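Local coordinates for S-layer domain-containing protein (Ruminiclostridium thermocellum ATCC 27405, PDB 4QVS) that is of unknown function but, as an S-layer domain-containing protein with a concanavalin A-like domain, probably acts at the cell surface, and binds sodium in the crystal, at residues A[4-10]-A[24-30]; A[19-23]-A[31-35]; A[72-76]-A[87-91]; A[97-101]-A[113-119]. One frame throughout, in Å; residues are numbered along the deposited sequence. Where two conformers were deposited one is given.

Contact 1: A[4-10]-A[24-30]; sequences ETGAWYM and DYKGNHG. With NA (sodium ion), chain C.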
loop_
_atom_site.group_PDB
_atom_site.type_symbol
_atom_site.label_atom_id
_atom_site.label_comp_id
_atom_site.label_asym_id
_atom_site.label_seq_id
_atom_site.Cartn_x
_atom_site.Cartn_y
_atom_site.Cartn_z
ATOM N N GLU A 4 34.944 -9.202 3.197
ATOM C CA GLU A 4 33.534 -8.863 2.851
ATOM C C GLU A 4 32.975 -9.676 1.697
ATOM O O GLU A 4 33.697 -10.424 1.030
ATOM C CB GLU A 4 33.413 -7.368 2.491
ATOM C CG GLU A 4 33.490 -6.447 3.695
ATOM C CD GLU A 4 32.398 -6.765 4.693
ATOM O OE1 GLU A 4 31.437 -7.474 4.312
ATOM O OE2 GLU A 4 32.498 -6.323 5.859
ATOM N N THR A 5 31.666 -9.552 1.502
ATOM C CA THR A 5 30.992 -10.131 0.333
ATOM C C THR A 5 29.937 -9.118 -0.113
ATOM O O THR A 5 29.778 -8.056 0.513
ATOM C CB THR A 5 30.364 -11.520 0.582
ATOM O OG1 THR A 5 29.438 -11.444 1.664
ATOM C CG2 THR A 5 31.431 -12.553 0.915
ATOM N N GLY A 6 29.256 -9.408 -1.211
ATOM C CA GLY A 6 28.223 -8.511 -1.718
ATOM C C GLY A 6 28.750 -7.378 -2.575
ATOM O O GLY A 6 29.956 -7.251 -2.813
ATOM N N ALA A 7 27.821 -6.551 -3.033
ATOM C CA ALA A 7 28.119 -5.431 -3.885
ATOM C C ALA A 7 27.364 -4.152 -3.512
ATOM O O ALA A 7 26.322 -4.175 -2.821
ATOM C CB ALA A 7 27.787 -5.810 -5.307
ATOM N N TRP A 8 27.893 -3.048 -4.027
ATOM C CA TRP A 8 27.315 -1.726 -3.851
ATOM C C TRP A 8 27.622 -0.809 -5.036
ATOM O O TRP A 8 28.739 -0.338 -5.185
ATOM C CB TRP A 8 27.843 -1.103 -2.549
ATOM C CG TRP A 8 27.276 0.218 -2.233
ATOM C CD1 TRP A 8 26.231 0.831 -2.835
ATOM C CD2 TRP A 8 27.632 1.056 -1.092
ATOM N NE1 TRP A 8 25.943 2.043 -2.172
ATOM C CE2 TRP A 8 26.799 2.189 -1.119
ATOM C CE3 TRP A 8 28.606 0.963 -0.089
ATOM C CZ2 TRP A 8 26.883 3.227 -0.143
ATOM C CZ3 TRP A 8 28.698 2.002 0.876
ATOM C CH2 TRP A 8 27.842 3.108 0.829
ATOM N N TYR A 9 26.597 -0.523 -5.839
ATOM C CA TYR A 9 26.699 0.391 -6.966
ATOM C C TYR A 9 26.131 1.756 -6.546
ATOM O O TYR A 9 24.934 1.898 -6.295
ATOM C CB TYR A 9 25.996 -0.175 -8.193
ATOM C CG TYR A 9 26.699 -1.441 -8.663
ATOM C CD1 TYR A 9 27.922 -1.368 -9.370
ATOM C CD2 TYR A 9 26.229 -2.678 -8.312
ATOM C CE1 TYR A 9 28.632 -2.505 -9.737
ATOM C CE2 TYR A 9 26.916 -3.830 -8.723
ATOM C CZ TYR A 9 28.114 -3.727 -9.420
ATOM O OH TYR A 9 28.763 -4.884 -9.788
HETATM N N MSE A 10 27.020 2.738 -6.480
HETATM C CA MSE A 10 26.664 4.090 -6.066
HETATM C C MSE A 10 26.369 4.898 -7.284
HETATM O O MSE A 10 25.827 5.982 -7.182
HETATM C CB MSE A 10 27.834 4.717 -5.320
HETATM C CG MSE A 10 28.137 3.993 -4.022
HETATM SE SE MSE A 10 29.583 5.027 -3.168
HETATM C CE MSE A 10 28.340 6.435 -2.552
ATOM N N ASP A 24 31.763 -1.648 -8.350
ATOM C CA ASP A 24 31.235 -2.169 -7.121
ATOM C C ASP A 24 32.125 -1.611 -5.993
ATOM O O ASP A 24 33.263 -2.003 -5.870
ATOM C CB ASP A 24 31.383 -3.674 -7.110
ATOM C CG ASP A 24 31.127 -4.253 -5.761
ATOM O OD1 ASP A 24 30.524 -3.547 -4.930
ATOM O OD2 ASP A 24 31.522 -5.404 -5.536
ATOM N N TYR A 25 31.597 -0.717 -5.174
ATOM C CA TYR A 25 32.374 -0.171 -4.051
ATOM C C TYR A 25 32.877 -1.195 -3.043
ATOM O O TYR A 25 33.847 -0.938 -2.338
ATOM C CB TYR A 25 31.576 0.898 -3.336
ATOM C CG TYR A 25 31.678 2.191 -4.057
ATOM C CD1 TYR A 25 30.960 2.411 -5.218
ATOM C CD2 TYR A 25 32.538 3.180 -3.605
ATOM C CE1 TYR A 25 31.075 3.595 -5.894
ATOM C CE2 TYR A 25 32.658 4.372 -4.278
ATOM C CZ TYR A 25 31.925 4.575 -5.418
ATOM O OH TYR A 25 32.054 5.764 -6.074
ATOM N N LYS A 26 32.231 -2.354 -2.973
ATOM C CA LYS A 26 32.679 -3.416 -2.047
ATOM C C LYS A 26 33.894 -4.158 -2.653
ATOM O O LYS A 26 34.552 -4.911 -1.968
ATOM C CB LYS A 26 31.561 -4.416 -1.737
ATOM C CG LYS A 26 30.383 -3.855 -0.947
ATOM C CD LYS A 26 30.742 -3.632 0.503
ATOM C CE LYS A 26 29.814 -2.610 1.159
ATOM N NZ LYS A 26 30.433 -1.932 2.350
ATOM N N GLY A 27 34.177 -3.958 -3.941
ATOM C CA GLY A 27 35.369 -4.575 -4.570
ATOM C C GLY A 27 35.273 -6.072 -4.563
ATOM O O GLY A 27 36.248 -6.753 -4.273
ATOM N N ASN A 28 34.074 -6.583 -4.835
ATOM C CA ASN A 28 33.842 -8.031 -4.942
ATOM C C ASN A 28 33.310 -8.451 -6.298
ATOM O O ASN A 28 33.325 -9.636 -6.611
ATOM C CB ASN A 28 32.867 -8.522 -3.882
ATOM C CG ASN A 28 33.363 -8.298 -2.472
ATOM O OD1 ASN A 28 32.649 -7.724 -1.625
ATOM N ND2 ASN A 28 34.583 -8.730 -2.203
ATOM N N HIS A 29 32.843 -7.508 -7.111
ATOM C CA HIS A 29 32.246 -7.846 -8.400
ATOM C C HIS A 29 32.667 -6.844 -9.443
ATOM O O HIS A 29 33.141 -5.737 -9.121
ATOM C CB HIS A 29 30.703 -7.974 -8.294
ATOM C CG HIS A 29 30.266 -8.974 -7.270
ATOM N ND1 HIS A 29 30.155 -10.326 -7.539
ATOM C CD2 HIS A 29 29.955 -8.827 -5.959
ATOM C CE1 HIS A 29 29.781 -10.961 -6.443
ATOM N NE2 HIS A 29 29.666 -10.076 -5.467
ATOM N N GLY A 30 32.544 -7.273 -10.699
ATOM C CA GLY A 30 32.855 -6.436 -11.847
ATOM C C GLY A 30 31.980 -5.209 -11.981
ATOM O O GLY A 30 31.048 -4.966 -11.179
HETATM NA NA NA C . 24.683 7.691 -6.159
HETATM O O HOH W 1 30.087 -11.147 -3.042
HETATM O O HOH W 2 25.330 6.991 -4.377
#
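Asp-24 reaches across to the backbone of Ala-7 and Trp-8. Its first torsion (chi1 168°) sets CG opposite its own backbone N and carries the carboxylate to the 4-10 segment. Traced outward, CB lies near the hydroxyl of Tyr-9, CG rests on Ala-7 CB at 3.7 Å, and the two oxygens then divide the work. Asp-24 OD1 accepts from Trp-8 N at 2.8 Å. It also accepts from Lys-26 N at 2.9 Å, over the other face of the carboxylate, which makes an Asx turn. Asp-24 OD2 takes Asn-28 N at 2.9 Å, so three backbone N-H groups fix the rotation of the carboxylate and brace the type I turn from Asp-24 to Gly-27. Nearby, Tyr-9 OH donates to Gly-30 O at 2.7 Å, almost in line with the carbonyl (C=O...OH 167°). Selenomethionine Met-10 lays SE over the Tyr-25 ring as a Met-aromatic contact, though its exact geometry is doubtful because Tyr-25 has two conformers. The 24-30 loop, which links strands 21-22 and 32-35, thus covers one flank of strand 7-9, while a strand of the second subunit pairs antiparallel with Ala-7 to Tyr-9.

Contact 2: A[19-23]-A[31-35]; sequences TNEFK and NAVLY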
loop_
_atom_site.group_PDB
_atom_site.type_symbol
_atom_site.label_atom_id
_atom_site.label_comp_id
_atom_site.label_asym_id
_atom_site.label_seq_id
_atom_site.Cartn_x
_atom_site.Cartn_y
_atom_site.Cartn_z
ATOM N N THR A 19 32.931 5.455 -20.405
ATOM C CA THR A 19 31.835 6.352 -20.320
ATOM C C THR A 19 30.597 5.728 -19.654
ATOM O O THR A 19 29.661 6.429 -19.286
ATOM C CB THR A 19 31.511 6.730 -21.775
ATOM O OG1 THR A 19 31.427 5.536 -22.582
ATOM C CG2 THR A 19 32.651 7.564 -22.340
ATOM N N ASN A 20 30.596 4.421 -19.444
ATOM C CA ASN A 20 29.401 3.753 -18.966
ATOM C C ASN A 20 29.620 2.660 -17.964
ATOM O O ASN A 20 28.701 1.905 -17.700
ATOM C CB ASN A 20 28.651 3.161 -20.168
ATOM C CG ASN A 20 29.526 2.216 -20.984
ATOM O OD1 ASN A 20 30.713 2.045 -20.709
ATOM N ND2 ASN A 20 28.954 1.642 -22.006
ATOM N N GLU A 21 30.797 2.587 -17.355
ATOM C CA GLU A 21 31.048 1.556 -16.368
ATOM C C GLU A 21 31.092 2.124 -14.962
ATOM O O GLU A 21 31.646 3.181 -14.730
ATOM C CB GLU A 21 32.306 0.769 -16.696
ATOM C CG GLU A 21 32.125 -0.035 -17.967
ATOM C CD GLU A 21 33.334 -0.858 -18.336
ATOM O OE1 GLU A 21 33.918 -1.539 -17.469
ATOM O OE2 GLU A 21 33.675 -0.825 -19.515
ATOM N N PHE A 22 30.478 1.390 -14.050
ATOM C CA PHE A 22 30.350 1.786 -12.655
ATOM C C PHE A 22 30.769 0.647 -11.730
ATOM O O PHE A 22 30.269 -0.486 -11.804
ATOM C CB PHE A 22 28.924 2.249 -12.408
ATOM C CG PHE A 22 28.571 3.471 -13.200
ATOM C CD1 PHE A 22 28.893 4.735 -12.726
ATOM C CD2 PHE A 22 27.980 3.356 -14.449
ATOM C CE1 PHE A 22 28.608 5.868 -13.475
ATOM C CE2 PHE A 22 27.702 4.488 -15.212
ATOM C CZ PHE A 22 27.998 5.744 -14.726
ATOM N N LYS A 23 31.717 0.953 -10.865
ATOM C CA LYS A 23 32.305 -0.073 -10.015
ATOM C C LYS A 23 31.452 -0.455 -8.843
ATOM O O LYS A 23 30.526 0.282 -8.424
ATOM C CB LYS A 23 33.657 0.399 -9.462
ATOM C CG LYS A 23 33.529 1.494 -8.415
ATOM C CD LYS A 23 34.856 1.837 -7.778
ATOM C CE LYS A 23 34.647 2.977 -6.787
ATOM N NZ LYS A 23 35.876 3.272 -6.008
ATOM N N ASN A 31 32.274 -4.439 -13.019
ATOM C CA ASN A 31 31.590 -3.204 -13.251
ATOM C C ASN A 31 30.182 -3.375 -13.756
ATOM O O ASN A 31 29.915 -4.275 -14.554
ATOM C CB ASN A 31 32.377 -2.365 -14.237
ATOM C CG ASN A 31 33.742 -1.993 -13.713
ATOM O OD1 ASN A 31 33.951 -1.971 -12.493
ATOM N ND2 ASN A 31 34.683 -1.698 -14.621
ATOM N N ALA A 32 29.268 -2.552 -13.230
ATOM C CA ALA A 32 27.914 -2.483 -13.794
ATOM C C ALA A 32 28.023 -1.710 -15.098
ATOM O O ALA A 32 28.817 -0.802 -15.191
ATOM C CB ALA A 32 26.950 -1.781 -12.848
ATOM N N VAL A 33 27.249 -2.059 -16.120
ATOM C CA VAL A 33 27.297 -1.323 -17.350
ATOM C C VAL A 33 25.958 -0.653 -17.614
ATOM O O VAL A 33 24.908 -1.305 -17.662
ATOM C CB VAL A 33 27.667 -2.268 -18.547
ATOM C CG1 VAL A 33 27.856 -1.446 -19.811
ATOM C CG2 VAL A 33 28.952 -3.029 -18.222
ATOM N N LEU A 34 26.016 0.634 -17.915
ATOM C CA LEU A 34 24.827 1.434 -18.185
ATOM C C LEU A 34 24.610 1.620 -19.675
ATOM O O LEU A 34 25.545 1.986 -20.358
ATOM C CB LEU A 34 24.997 2.850 -17.584
ATOM C CG LEU A 34 23.884 3.884 -17.887
ATOM C CD1 LEU A 34 22.541 3.327 -17.479
ATOM C CD2 LEU A 34 24.102 5.250 -17.194
ATOM N N TYR A 35 23.374 1.400 -20.134
ATOM C CA TYR A 35 22.958 1.654 -21.502
ATOM C C TYR A 35 21.855 2.727 -21.382
ATOM O O TYR A 35 20.693 2.431 -21.104
ATOM C CB TYR A 35 22.480 0.371 -22.173
ATOM C CG TYR A 35 23.563 -0.708 -22.222
ATOM C CD1 TYR A 35 24.490 -0.753 -23.249
ATOM C CD2 TYR A 35 23.661 -1.639 -21.216
ATOM C CE1 TYR A 35 25.478 -1.744 -23.298
ATOM C CE2 TYR A 35 24.633 -2.604 -21.226
ATOM C CZ TYR A 35 25.538 -2.649 -22.272
ATOM O OH TYR A 35 26.452 -3.630 -22.232
#
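Phe-22, Asn-31 and Asn-20 together account for about half of the surface buried where the 19-23 and 31-35 segments meet, and each does so differently. Phe-22 is held at both backbone polar atoms: its N donates to Ala-32 O at 3.0 Å and its O receives Ala-32 N at 2.7 Å, the signature of an antiparallel hydrogen-bonded pair. Its CG stands opposite the carbonyl carbon (chi1 -64°), and the ring turns its edge to Leu-34, with CE2 4.0 Å from Leu-34 CB. Asn-31 works from the side chain. Its ND2 gives a nearly straight bond (172°) to Glu-21 OE1 at 3.0 Å; the acceptor lies in the amide plane and is met on the anti side of the carboxylate, with the two flat groups turned 54° apart. The same amide sets OD1 against the CA of Lys-23. Asn-20 closes the other end: its O accepts Leu-34 N at 3.0 Å, its CB lies 3.3 Å from Leu-34 O, and its amide runs alongside Val-33, pointing the same way. Between these ends Glu-21 and Val-33 form a non-hydrogen-bonded pair. The two segments are the arms of a beta hairpin, in which strand 32-35 is central, flanked by strand 21-22 and by strand 57-60, whose Val-58 packs on Ala-32 and Leu-34.

Contact 3: A[72-76]-A[87-91]; sequences TIAFW and IFDFF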
loop_
_atom_site.group_PDB
_atom_site.type_symbol
_atom_site.label_atom_id
_atom_site.label_comp_id
_atom_site.label_asym_id
_atom_site.label_seq_id
_atom_site.Cartn_x
_atom_site.Cartn_y
_atom_site.Cartn_z
ATOM N N THR A 72 19.813 -10.365 0.440
ATOM C CA THR A 72 19.102 -9.113 0.383
ATOM C C THR A 72 19.469 -8.326 -0.866
ATOM O O THR A 72 20.620 -8.270 -1.271
ATOM C CB THR A 72 19.387 -8.214 1.635
ATOM O OG1 THR A 72 19.118 -8.939 2.828
ATOM C CG2 THR A 72 18.535 -6.987 1.606
ATOM N N ILE A 73 18.464 -7.768 -1.510
ATOM C CA ILE A 73 18.661 -6.851 -2.580
ATOM C C ILE A 73 17.969 -5.575 -2.169
ATOM O O ILE A 73 16.749 -5.576 -1.913
ATOM C CB ILE A 73 18.040 -7.314 -3.907
ATOM C CG1 ILE A 73 18.700 -8.622 -4.328
ATOM C CG2 ILE A 73 18.291 -6.231 -4.953
ATOM C CD1 ILE A 73 17.982 -9.330 -5.449
ATOM N N ALA A 74 18.712 -4.480 -2.193
ATOM C CA ALA A 74 18.155 -3.232 -1.723
ATOM C C ALA A 74 18.681 -2.085 -2.521
ATOM O O ALA A 74 19.843 -2.050 -2.900
ATOM C CB ALA A 74 18.483 -3.063 -0.259
ATOM N N PHE A 75 17.814 -1.119 -2.761
ATOM C CA PHE A 75 18.199 0.021 -3.520
ATOM C C PHE A 75 17.205 1.128 -3.333
ATOM O O PHE A 75 16.101 0.921 -2.884
ATOM C CB PHE A 75 18.201 -0.359 -4.998
ATOM C CG PHE A 75 16.893 -0.947 -5.440
ATOM C CD1 PHE A 75 16.612 -2.290 -5.212
ATOM C CD2 PHE A 75 15.914 -0.143 -6.018
ATOM C CE1 PHE A 75 15.397 -2.828 -5.586
ATOM C CE2 PHE A 75 14.692 -0.674 -6.379
ATOM C CZ PHE A 75 14.433 -2.009 -6.160
ATOM N N TRP A 76 17.591 2.292 -3.799
ATOM C CA TRP A 76 16.686 3.422 -3.839
ATOM C C TRP A 76 16.157 3.542 -5.247
ATOM O O TRP A 76 16.924 3.363 -6.201
ATOM C CB TRP A 76 17.461 4.693 -3.547
ATOM C CG TRP A 76 17.701 4.916 -2.136
ATOM C CD1 TRP A 76 18.801 4.576 -1.400
ATOM C CD2 TRP A 76 16.800 5.612 -1.242
ATOM N NE1 TRP A 76 18.629 5.013 -0.073
ATOM C CE2 TRP A 76 17.412 5.645 0.036
ATOM C CE3 TRP A 76 15.538 6.189 -1.408
ATOM C CZ2 TRP A 76 16.785 6.250 1.167
ATOM C CZ3 TRP A 76 14.904 6.797 -0.272
ATOM C CH2 TRP A 76 15.543 6.818 0.989
ATOM N N ILE A 87 11.965 -4.164 -12.549
ATOM C CA ILE A 87 12.887 -3.348 -11.792
ATOM C C ILE A 87 14.245 -4.039 -11.801
ATOM O O ILE A 87 15.259 -3.400 -12.069
ATOM C CB ILE A 87 12.387 -3.119 -10.348
ATOM C CG1 ILE A 87 11.059 -2.339 -10.357
ATOM C CG2 ILE A 87 13.446 -2.344 -9.600
ATOM C CD1 ILE A 87 10.422 -2.165 -8.993
ATOM N N PHE A 88 14.269 -5.321 -11.438
ATOM C CA PHE A 88 15.481 -6.139 -11.561
ATOM C C PHE A 88 15.126 -7.577 -11.988
ATOM O O PHE A 88 13.997 -8.067 -11.788
ATOM C CB PHE A 88 16.432 -6.110 -10.339
ATOM C CG PHE A 88 15.936 -6.827 -9.122
ATOM C CD1 PHE A 88 15.785 -8.203 -9.096
ATOM C CD2 PHE A 88 15.696 -6.113 -7.934
ATOM C CE1 PHE A 88 15.337 -8.857 -7.975
ATOM C CE2 PHE A 88 15.287 -6.769 -6.808
ATOM C CZ PHE A 88 15.103 -8.132 -6.813
ATOM N N ASP A 89 16.108 -8.268 -12.523
ATOM C CA ASP A 89 15.882 -9.643 -13.015
ATOM C C ASP A 89 17.224 -10.320 -13.024
ATOM O O ASP A 89 18.180 -9.790 -13.545
ATOM C CB ASP A 89 15.174 -9.565 -14.353
ATOM C CG ASP A 89 15.018 -10.891 -15.046
ATOM O OD1 ASP A 89 14.984 -11.951 -14.427
ATOM O OD2 ASP A 89 14.793 -10.832 -16.257
ATOM N N PHE A 90 17.288 -11.427 -12.291
ATOM C CA PHE A 90 18.442 -12.254 -12.191
ATOM C C PHE A 90 17.919 -13.592 -12.658
ATOM O O PHE A 90 16.978 -14.158 -12.088
ATOM C CB PHE A 90 18.997 -12.337 -10.777
ATOM C CG PHE A 90 19.469 -11.008 -10.240
ATOM C CD1 PHE A 90 20.740 -10.543 -10.496
ATOM C CD2 PHE A 90 18.611 -10.216 -9.490
ATOM C CE1 PHE A 90 21.165 -9.310 -9.990
ATOM C CE2 PHE A 90 19.029 -8.986 -8.975
ATOM C CZ PHE A 90 20.300 -8.532 -9.230
ATOM N N PHE A 91 18.531 -14.100 -13.715
ATOM C CA PHE A 91 18.005 -15.293 -14.384
ATOM C C PHE A 91 19.124 -16.230 -14.879
ATOM O O PHE A 91 20.231 -15.803 -15.128
ATOM C CB PHE A 91 17.120 -14.819 -15.559
ATOM C CG PHE A 91 17.840 -13.942 -16.580
ATOM C CD1 PHE A 91 18.027 -12.588 -16.358
ATOM C CD2 PHE A 91 18.299 -14.483 -17.781
ATOM C CE1 PHE A 91 18.678 -11.796 -17.274
ATOM C CE2 PHE A 91 18.966 -13.697 -18.717
ATOM C CZ PHE A 91 19.152 -12.351 -18.475
#
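Ile-73 sends its CD1 methyl to the far end of the Phe-88 ring, 3.4 Å from Phe-88 CZ, the two side chains arriving from opposite directions. The same methyl lies 3.7 Å from Phe-90 CE2, while Ile-73 CG2 meets Phe-88 CE2 at 3.6 Å. Two residues further along strand 71-79, Phe-75 CZ rests on the CG2 methyl of Ile-87 at 3.6 Å, crossing it at about a right angle, and Phe-75 CE1 comes to the edge of the Phe-88 ring, 4.0 Å from Phe-88 CD2. Phe-88 holds its CG between backbone N and carbonyl carbon (chi1 71°), a rotation that brings its ring within reach of both Ile-73 and Phe-75. Further out, a classic beta bulge positions these groups: Ile-87 and Phe-88 both face Leu-102 of strand 99-104, and both side chains turn to strand 71-79. Met-100 packs on Ile-73 and Leu-102 on Phe-75; Phe-204 of the second subunit also covers Ile-73. With strand axes 10.9 Å apart, this is face-to-face packing of two layers, as in a beta-sandwich. All five touching residues are buried and apolar, so cohesion probably rests on the hydrophobic effect and close van der Waals packing, without directional bonds between the segments.

Contact 4: A[97-101]-A[113-119]; sequences NKYMR and AMTQSGY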
loop_
_atom_site.group_PDB
_atom_site.type_symbol
_atom_site.label_atom_id
_atom_site.label_comp_id
_atom_site.label_asym_id
_atom_site.label_seq_id
_atom_site.Cartn_x
_atom_site.Cartn_y
_atom_site.Cartn_z
ATOM N N ASN A 97 13.383 -20.041 -17.826
ATOM C CA ASN A 97 12.296 -20.330 -16.868
ATOM C C ASN A 97 12.737 -20.519 -15.408
ATOM O O ASN A 97 11.997 -21.047 -14.586
ATOM C CB ASN A 97 11.499 -21.555 -17.388
ATOM C CG ASN A 97 12.333 -22.838 -17.427
ATOM O OD1 ASN A 97 13.561 -22.822 -17.544
ATOM N ND2 ASN A 97 11.663 -23.943 -17.321
ATOM N N LYS A 98 13.955 -20.051 -15.121
ATOM C CA LYS A 98 14.615 -20.141 -13.841
ATOM C C LYS A 98 15.137 -18.734 -13.550
ATOM O O LYS A 98 16.149 -18.293 -14.116
ATOM C CB LYS A 98 15.775 -21.123 -13.888
ATOM C CG LYS A 98 15.379 -22.593 -13.843
ATOM C CD LYS A 98 16.614 -23.462 -13.576
ATOM C CE LYS A 98 16.305 -24.947 -13.546
ATOM N NZ LYS A 98 15.864 -25.466 -14.867
ATOM N N TYR A 99 14.445 -18.022 -12.674
ATOM C CA TYR A 99 14.798 -16.629 -12.449
ATOM C C TYR A 99 14.107 -16.058 -11.227
ATOM O O TYR A 99 13.223 -16.710 -10.668
ATOM C CB TYR A 99 14.344 -15.786 -13.662
ATOM C CG TYR A 99 12.830 -15.763 -13.971
ATOM C CD1 TYR A 99 11.965 -14.837 -13.349
ATOM C CD2 TYR A 99 12.282 -16.617 -14.922
ATOM C CE1 TYR A 99 10.610 -14.811 -13.639
ATOM C CE2 TYR A 99 10.943 -16.602 -15.233
ATOM C CZ TYR A 99 10.107 -15.695 -14.591
ATOM O OH TYR A 99 8.792 -15.691 -14.926
HETATM N N MSE A 100 14.527 -14.845 -10.842
HETATM C CA MSE A 100 13.846 -14.089 -9.787
HETATM C C MSE A 100 13.856 -12.684 -10.317
HETATM O O MSE A 100 14.831 -12.237 -10.903
HETATM C CB MSE A 100 14.348 -14.391 -8.387
HETATM C CG MSE A 100 15.590 -13.611 -8.020
HETATM SE SE MSE A 100 16.466 -14.506 -6.510
HETATM C CE MSE A 100 17.623 -12.978 -6.551
ATOM N N ARG A 101 12.720 -12.007 -10.177
ATOM C CA ARG A 101 12.504 -10.721 -10.773
ATOM C C ARG A 101 11.609 -9.789 -9.907
ATOM O O ARG A 101 10.567 -10.213 -9.431
ATOM C CB ARG A 101 11.778 -11.025 -12.049
ATOM C CG ARG A 101 11.497 -9.862 -12.956
ATOM C CD ARG A 101 11.071 -10.379 -14.324
ATOM N NE ARG A 101 9.831 -11.182 -14.289
ATOM C CZ ARG A 101 9.131 -11.519 -15.371
ATOM N NH1 ARG A 101 9.538 -11.156 -16.572
ATOM N NH2 ARG A 101 8.007 -12.239 -15.259
ATOM N N ALA A 113 9.031 -12.093 -7.567
ATOM C CA ALA A 113 8.707 -13.443 -8.060
ATOM C C ALA A 113 9.966 -14.262 -8.201
ATOM O O ALA A 113 11.002 -13.719 -8.566
ATOM C CB ALA A 113 8.023 -13.372 -9.404
HETATM N N MSE A 114 9.873 -15.543 -7.848
HETATM C CA MSE A 114 10.942 -16.520 -7.998
HETATM C C MSE A 114 10.272 -17.675 -8.642
HETATM O O MSE A 114 9.130 -18.014 -8.265
HETATM C CB MSE A 114 11.473 -17.079 -6.683
HETATM C CG MSE A 114 11.979 -15.986 -5.726
HETATM SE SE MSE A 114 13.242 -16.677 -4.392
HETATM C CE MSE A 114 14.549 -17.519 -5.592
ATOM N N THR A 115 10.946 -18.279 -9.626
ATOM C CA THR A 115 10.409 -19.451 -10.285
ATOM C C THR A 115 11.518 -20.328 -10.813
ATOM O O THR A 115 12.656 -19.906 -11.131
ATOM C CB THR A 115 9.453 -19.133 -11.456
ATOM O OG1 THR A 115 8.825 -20.327 -11.922
ATOM C CG2 THR A 115 10.169 -18.538 -12.602
ATOM N N GLN A 116 11.132 -21.580 -10.870
ATOM C CA GLN A 116 11.924 -22.647 -11.368
ATOM C C GLN A 116 11.119 -23.302 -12.524
ATOM O O GLN A 116 11.614 -24.207 -13.155
ATOM C CB GLN A 116 12.155 -23.624 -10.212
ATOM C CG GLN A 116 13.403 -24.475 -10.330
ATOM C CD GLN A 116 13.661 -25.320 -9.086
ATOM O OE1 GLN A 116 14.648 -25.103 -8.369
ATOM N NE2 GLN A 116 12.755 -26.260 -8.806
ATOM N N SER A 117 9.905 -22.834 -12.830
ATOM C CA SER A 117 9.135 -23.453 -13.904
ATOM C C SER A 117 8.480 -22.426 -14.794
ATOM O O SER A 117 7.317 -22.557 -15.179
ATOM C CB SER A 117 8.113 -24.416 -13.328
ATOM O OG SER A 117 7.156 -23.706 -12.579
ATOM N N GLY A 118 9.232 -21.390 -15.134
ATOM C CA GLY A 118 8.737 -20.343 -16.009
ATOM C C GLY A 118 7.703 -19.419 -15.365
ATOM O O GLY A 118 7.416 -19.475 -14.146
ATOM N N TYR A 119 7.151 -18.579 -16.230
ATOM C CA TYR A 119 6.196 -17.555 -15.858
ATOM C C TYR A 119 5.001 -18.084 -15.080
ATOM O O TYR A 119 4.598 -17.472 -14.112
ATOM C CB TYR A 119 5.757 -16.748 -17.098
ATOM C CG TYR A 119 4.742 -15.649 -16.793
ATOM C CD1 TYR A 119 5.132 -14.469 -16.142
ATOM C CD2 TYR A 119 3.397 -15.781 -17.170
ATOM C CE1 TYR A 119 4.220 -13.475 -15.858
ATOM C CE2 TYR A 119 2.473 -14.784 -16.901
ATOM C CZ TYR A 119 2.885 -13.642 -16.234
ATOM O OH TYR A 119 1.985 -12.666 -15.964
#
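Asn-97 O accepts Gly-118 N at 2.8 Å, in the carbonyl plane and on a lone pair, which ties the start of the 97-101 segment to the turn leaving the other strand. That turn has its own brace: Thr-115 OG1 receives Ser-117 N at 2.9 Å, an ST turn, and donates to Gly-118 O. Thr-115 holds OG1 opposite its backbone N (chi1 -172°), which leaves CG2 to lie over one face of the Tyr-99 ring, 3.5 Å from the ring centroid, a CH-pi contact. The Tyr-99 hydroxyl is hydrogen-bonded to Glu-122 OE2, which also forms a salt bridge with Arg-101 NH2. The guanidinium of Arg-101 presents its edge to the Tyr-119 ring, NH2 to CD1 3.7 Å, the two planes being 79° apart. Arg-101 NH1 pairs with Asp-190 of the second subunit, so one arginine ties the hairpin both to Glu-122 of its own chain and to the second subunit. On the reverse face, selenomethionines Met-100 and Met-114 run side by side, with Met-100 SE 3.7 Å from Met-114 CE, and Met-100 packs on Ile-73. Paired bonds at Tyr-99 with Thr-115 and at Arg-101 with Ala-113 frame that non-hydrogen-bonded pair. This alternation, with axes 4.8 Å apart and 173° between directions, marks antiparallel pairing; strands 99-104 and 110-115, consecutive in the chain, form a beta hairpin, a building block of concanavalin-type sandwich sheets.

How the contacts relate
The segments of contacts 1 and 2 alternate along the chain, 24-30 lying between the two arms of contact 2; they touch where the Tyr-9 ring packs on the hairpin backbone, Tyr-9 CE1 lying 3.3 Å from Phe-22 O. Contacts 3 and 4 meet in one sheet, through a probable hydrogen bond from Met-100 N to Phe-90 O at 2.8 Å. Contacts 1 and 3 have centres about 14 Å apart without touching. Only contact 1 supplies a sodium ligand: Met-10 O binds it at 2.3 Å, with a water, and with Asp-12, Asn-45, Asn-47 and Asp-202 of the second subunit among the other ligands. Contacts 1, 3 and 4 all touch that subunit; in contacts 1 and 3 its strands pair with this chain, so the sheets run on across the interface.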